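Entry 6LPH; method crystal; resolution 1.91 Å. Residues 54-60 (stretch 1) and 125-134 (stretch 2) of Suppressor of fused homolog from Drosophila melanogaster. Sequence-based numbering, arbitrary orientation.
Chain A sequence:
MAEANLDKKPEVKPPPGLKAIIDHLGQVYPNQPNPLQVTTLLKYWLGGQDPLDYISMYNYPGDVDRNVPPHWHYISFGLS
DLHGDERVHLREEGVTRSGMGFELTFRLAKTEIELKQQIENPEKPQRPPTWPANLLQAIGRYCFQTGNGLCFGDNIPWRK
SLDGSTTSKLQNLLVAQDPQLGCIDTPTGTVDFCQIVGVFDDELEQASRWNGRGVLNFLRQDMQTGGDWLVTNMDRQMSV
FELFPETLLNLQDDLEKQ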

# COMPACT_ATOMS: atom_id res chain seq x y z
N TYR A 54 -8.42 1.08 -9.17
CA TYR A 54 -7.10 0.77 -9.74
C TYR A 54 -6.06 0.73 -8.61
O TYR A 54 -6.22 1.42 -7.61
CB TYR A 54 -6.60 1.85 -10.75
CG TYR A 54 -7.63 2.32 -11.75
CD1 TYR A 54 -8.30 3.55 -11.57
CD2 TYR A 54 -7.96 1.54 -12.86
CE1 TYR A 54 -9.28 3.98 -12.47
CE2 TYR A 54 -8.93 1.95 -13.76
CZ TYR A 54 -9.57 3.17 -13.56
OH TYR A 54 -10.53 3.58 -14.45
N ILE A 55 -5.00 -0.07 -8.80
CA ILE A 55 -3.80 -0.04 -7.97
C ILE A 55 -2.62 -0.01 -8.92
O ILE A 55 -2.40 -0.94 -9.70
CB ILE A 55 -3.74 -1.23 -6.99
CG1 ILE A 55 -4.92 -1.09 -6.02
CG2 ILE A 55 -2.39 -1.27 -6.23
CD1 ILE A 55 -5.50 -2.39 -5.59
N SER A 56 -1.88 1.09 -8.90
CA SER A 56 -0.66 1.16 -9.70
C SER A 56 0.48 0.44 -9.00
O SER A 56 0.57 0.45 -7.77
CB SER A 56 -0.22 2.62 -9.91
OG SER A 56 -1.06 3.24 -10.86
N MET A 57 1.39 -0.12 -9.78
CA MET A 57 2.56 -0.83 -9.21
C MET A 57 3.81 -0.28 -9.85
O MET A 57 3.90 -0.25 -11.09
CB MET A 57 2.42 -2.33 -9.49
CG MET A 57 1.06 -2.90 -9.06
SD MET A 57 1.06 -4.72 -9.13
CE MET A 57 0.88 -4.95 -10.90
N TYR A 58 4.77 0.19 -9.04
CA TYR A 58 6.01 0.72 -9.58
C TYR A 58 7.20 -0.05 -9.03
O TYR A 58 7.13 -0.58 -7.93
CB TYR A 58 6.17 2.20 -9.19
CG TYR A 58 5.24 3.15 -9.90
CD1 TYR A 58 4.00 3.52 -9.33
CD2 TYR A 58 5.60 3.70 -11.13
CE1 TYR A 58 3.14 4.39 -9.99
CE2 TYR A 58 4.76 4.61 -11.78
CZ TYR A 58 3.55 4.95 -11.22
OH TYR A 58 2.72 5.83 -11.89
N ASN A 59 8.28 -0.08 -9.79
CA ASN A 59 9.57 -0.52 -9.28
C ASN A 59 10.32 0.66 -8.74
O ASN A 59 10.41 1.70 -9.42
CB ASN A 59 10.43 -1.14 -10.39
CG ASN A 59 11.76 -1.67 -9.86
OD1 ASN A 59 11.78 -2.61 -9.09
ND2 ASN A 59 12.86 -1.05 -10.25
N TYR A 60 10.86 0.53 -7.54
CA TYR A 60 11.77 1.56 -7.01
C TYR A 60 13.17 0.95 -6.83
O TYR A 60 13.33 0.06 -5.99
CB TYR A 60 11.26 2.18 -5.69
CG TYR A 60 12.10 3.39 -5.34
CD1 TYR A 60 13.13 3.30 -4.39
CD2 TYR A 60 11.91 4.62 -6.02
CE1 TYR A 60 13.95 4.43 -4.12
CE2 TYR A 60 12.72 5.72 -5.76
CZ TYR A 60 13.73 5.63 -4.82
OH TYR A 60 14.54 6.73 -4.56
N PRO A 125 10.89 -7.81 -18.44
CA PRO A 125 10.95 -7.18 -17.12
C PRO A 125 10.19 -8.02 -16.08
O PRO A 125 9.07 -8.40 -16.35
CB PRO A 125 10.24 -5.83 -17.33
CG PRO A 125 10.07 -5.67 -18.79
CD PRO A 125 10.05 -7.05 -19.38
N GLN A 126 10.79 -8.29 -14.91
CA GLN A 126 10.12 -8.99 -13.80
C GLN A 126 8.79 -8.31 -13.35
O GLN A 126 8.71 -7.11 -13.19
CB GLN A 126 11.10 -9.18 -12.63
CG GLN A 126 11.18 -8.03 -11.63
CD GLN A 126 12.57 -7.42 -11.43
OE1 GLN A 126 12.78 -6.54 -10.55
NE2 GLN A 126 13.53 -7.86 -12.25
N ARG A 127 7.74 -9.10 -13.20
CA ARG A 127 6.41 -8.60 -12.81
C ARG A 127 6.34 -8.40 -11.28
O ARG A 127 6.81 -9.24 -10.54
CB ARG A 127 5.37 -9.62 -13.29
CG ARG A 127 3.91 -9.18 -13.24
CD ARG A 127 3.22 -9.62 -14.53
NE ARG A 127 4.06 -9.21 -15.66
CZ ARG A 127 3.94 -9.64 -16.90
NH1 ARG A 127 2.99 -10.52 -17.22
NH2 ARG A 127 4.77 -9.19 -17.83
N PRO A 128 5.78 -7.28 -10.80
CA PRO A 128 5.61 -7.14 -9.35
C PRO A 128 4.61 -8.18 -8.84
O PRO A 128 3.70 -8.55 -9.60
CB PRO A 128 4.96 -5.75 -9.18
CG PRO A 128 5.18 -5.05 -10.50
CD PRO A 128 5.24 -6.12 -11.54
N PRO A 129 4.74 -8.63 -7.58
CA PRO A 129 3.69 -9.45 -6.99
C PRO A 129 2.38 -8.68 -6.95
O PRO A 129 2.39 -7.44 -6.82
CB PRO A 129 4.18 -9.70 -5.56
CG PRO A 129 5.62 -9.36 -5.55
CD PRO A 129 5.81 -8.32 -6.61
N THR A 130 1.26 -9.38 -7.13
CA THR A 130 -0.03 -8.70 -7.19
C THR A 130 -0.82 -8.94 -5.92
O THR A 130 -1.84 -8.31 -5.70
CB THR A 130 -0.87 -9.11 -8.42
OG1 THR A 130 -1.00 -10.54 -8.46
CG2 THR A 130 -0.24 -8.63 -9.73
N TRP A 131 -0.33 -9.82 -5.06
CA TRP A 131 -1.03 -10.05 -3.78
C TRP A 131 -1.29 -8.79 -2.95
O TRP A 131 -2.32 -8.73 -2.27
CB TRP A 131 -0.42 -11.21 -2.97
CG TRP A 131 0.94 -10.89 -2.37
CD1 TRP A 131 2.19 -11.28 -2.83
CD2 TRP A 131 1.21 -10.06 -1.17
NE1 TRP A 131 3.18 -10.78 -2.03
CE2 TRP A 131 2.67 -10.04 -1.02
CE3 TRP A 131 0.42 -9.36 -0.25
CZ2 TRP A 131 3.29 -9.36 0.04
CZ3 TRP A 131 1.06 -8.68 0.80
CH2 TRP A 131 2.46 -8.66 0.93
N PRO A 132 -0.41 -7.75 -3.01
CA PRO A 132 -0.71 -6.55 -2.21
C PRO A 132 -1.99 -5.82 -2.64
O PRO A 132 -2.57 -5.09 -1.84
CB PRO A 132 0.56 -5.69 -2.38
CG PRO A 132 1.64 -6.76 -2.56
CD PRO A 132 0.96 -7.66 -3.55
N ALA A 133 -2.42 -6.03 -3.89
CA ALA A 133 -3.69 -5.46 -4.36
C ALA A 133 -4.90 -5.95 -3.55
O ALA A 133 -5.75 -5.12 -3.22
CB ALA A 133 -3.89 -5.71 -5.86
N ASN A 134 -4.98 -7.26 -3.27
CA ASN A 134 -5.97 -7.83 -2.33
C ASN A 134 -5.90 -7.19 -0.97
O ASN A 134 -6.93 -6.96 -0.36
CB ASN A 134 -5.70 -9.31 -2.04
CG ASN A 134 -6.03 -10.21 -3.19
OD1 ASN A 134 -5.48 -11.30 -3.28
ND2 ASN A 134 -6.94 -9.78 -4.06

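Strand 54-60 of Suppressor of fused homolog packs against a proline-rich loop and the helix that follows. No hydrogen bond crosses between the stretches; the contact is van der Waals packing of strand side chains against side chains and backbone of the second stretch, and buries 280 Å², both sides summed. Strand alternation sets the pattern: the CA-to-CB bonds of Ile 55 and Met 57 point toward the second stretch, whereas that of Tyr 58 points away and Tyr 54 and Ser 56 lie out of reach.

Met 57 covers the most ground. With chi1 at -52° (m), chi2 (-169°, t) carries SD outward from CB, and chi3 (-77°, m) turns CE aside. In this conformation the side chain lies along Pro 128, Pro 129 and Thr 130, with closest approaches of 4.0 Å from CB of Met 57 to CG of Pro 128, 3.8 Å from SD of Met 57 to the carbonyl O of Pro 129, and 4.0 Å from CE of Met 57 to CG2 of Thr 130. SD of Met 57 touches all three residues, lying also 4.0 Å from CB of Pro 128 and 4.2 Å from CG2 of Thr 130. The contact with Pro 128 is apolar, with a proline ring whose CG is exo and whose CA-to-CB bond points toward the strand. The CA-to-CB bond of Pro 129 points away, and its closest approach to Met 57 is through the backbone O. Thr 130 presents its CA-to-CB bond sideways; with chi1 at 54° (p), its methyl meets Met 57, while OG1 is hydrogen-bonded elsewhere in the structure.

Ile 55 meets the helix. Its chi1 of -65° (m) is ordinary, but chi2 at 146° falls between wells. In this setting CD1 of Ile 55 sits 3.7 Å from CB of Ala 133 and 3.6 Å from the carbonyl O of Ala 133, touching both the small side chain and the backbone. Alanine ends at CB, and here CA of Ile 55 lies 6.5 Å from CA of Ala 133, compared with 7.0 Å between CA of Met 57 and CA of Pro 128. A backbone hydrogen bond from N of Ala 133 to O of Thr 130, 3.0 Å long, ties Ala 133, the partner of Ile 55, to Thr 130, one of the residues touched by Met 57.

At the other end of the contact the packing loosens. Asn 59 (chi1 -177°, t) and Gln 126 (chi1 88°, p; chi2 -123°, off) both start sideways, yet their ends come nearer. OD1 of Asn 59 and OE1 of Gln 126 stand 4.3 Å apart, without a hydrogen bond between them; each is hydrogen-bonded elsewhere in the structure.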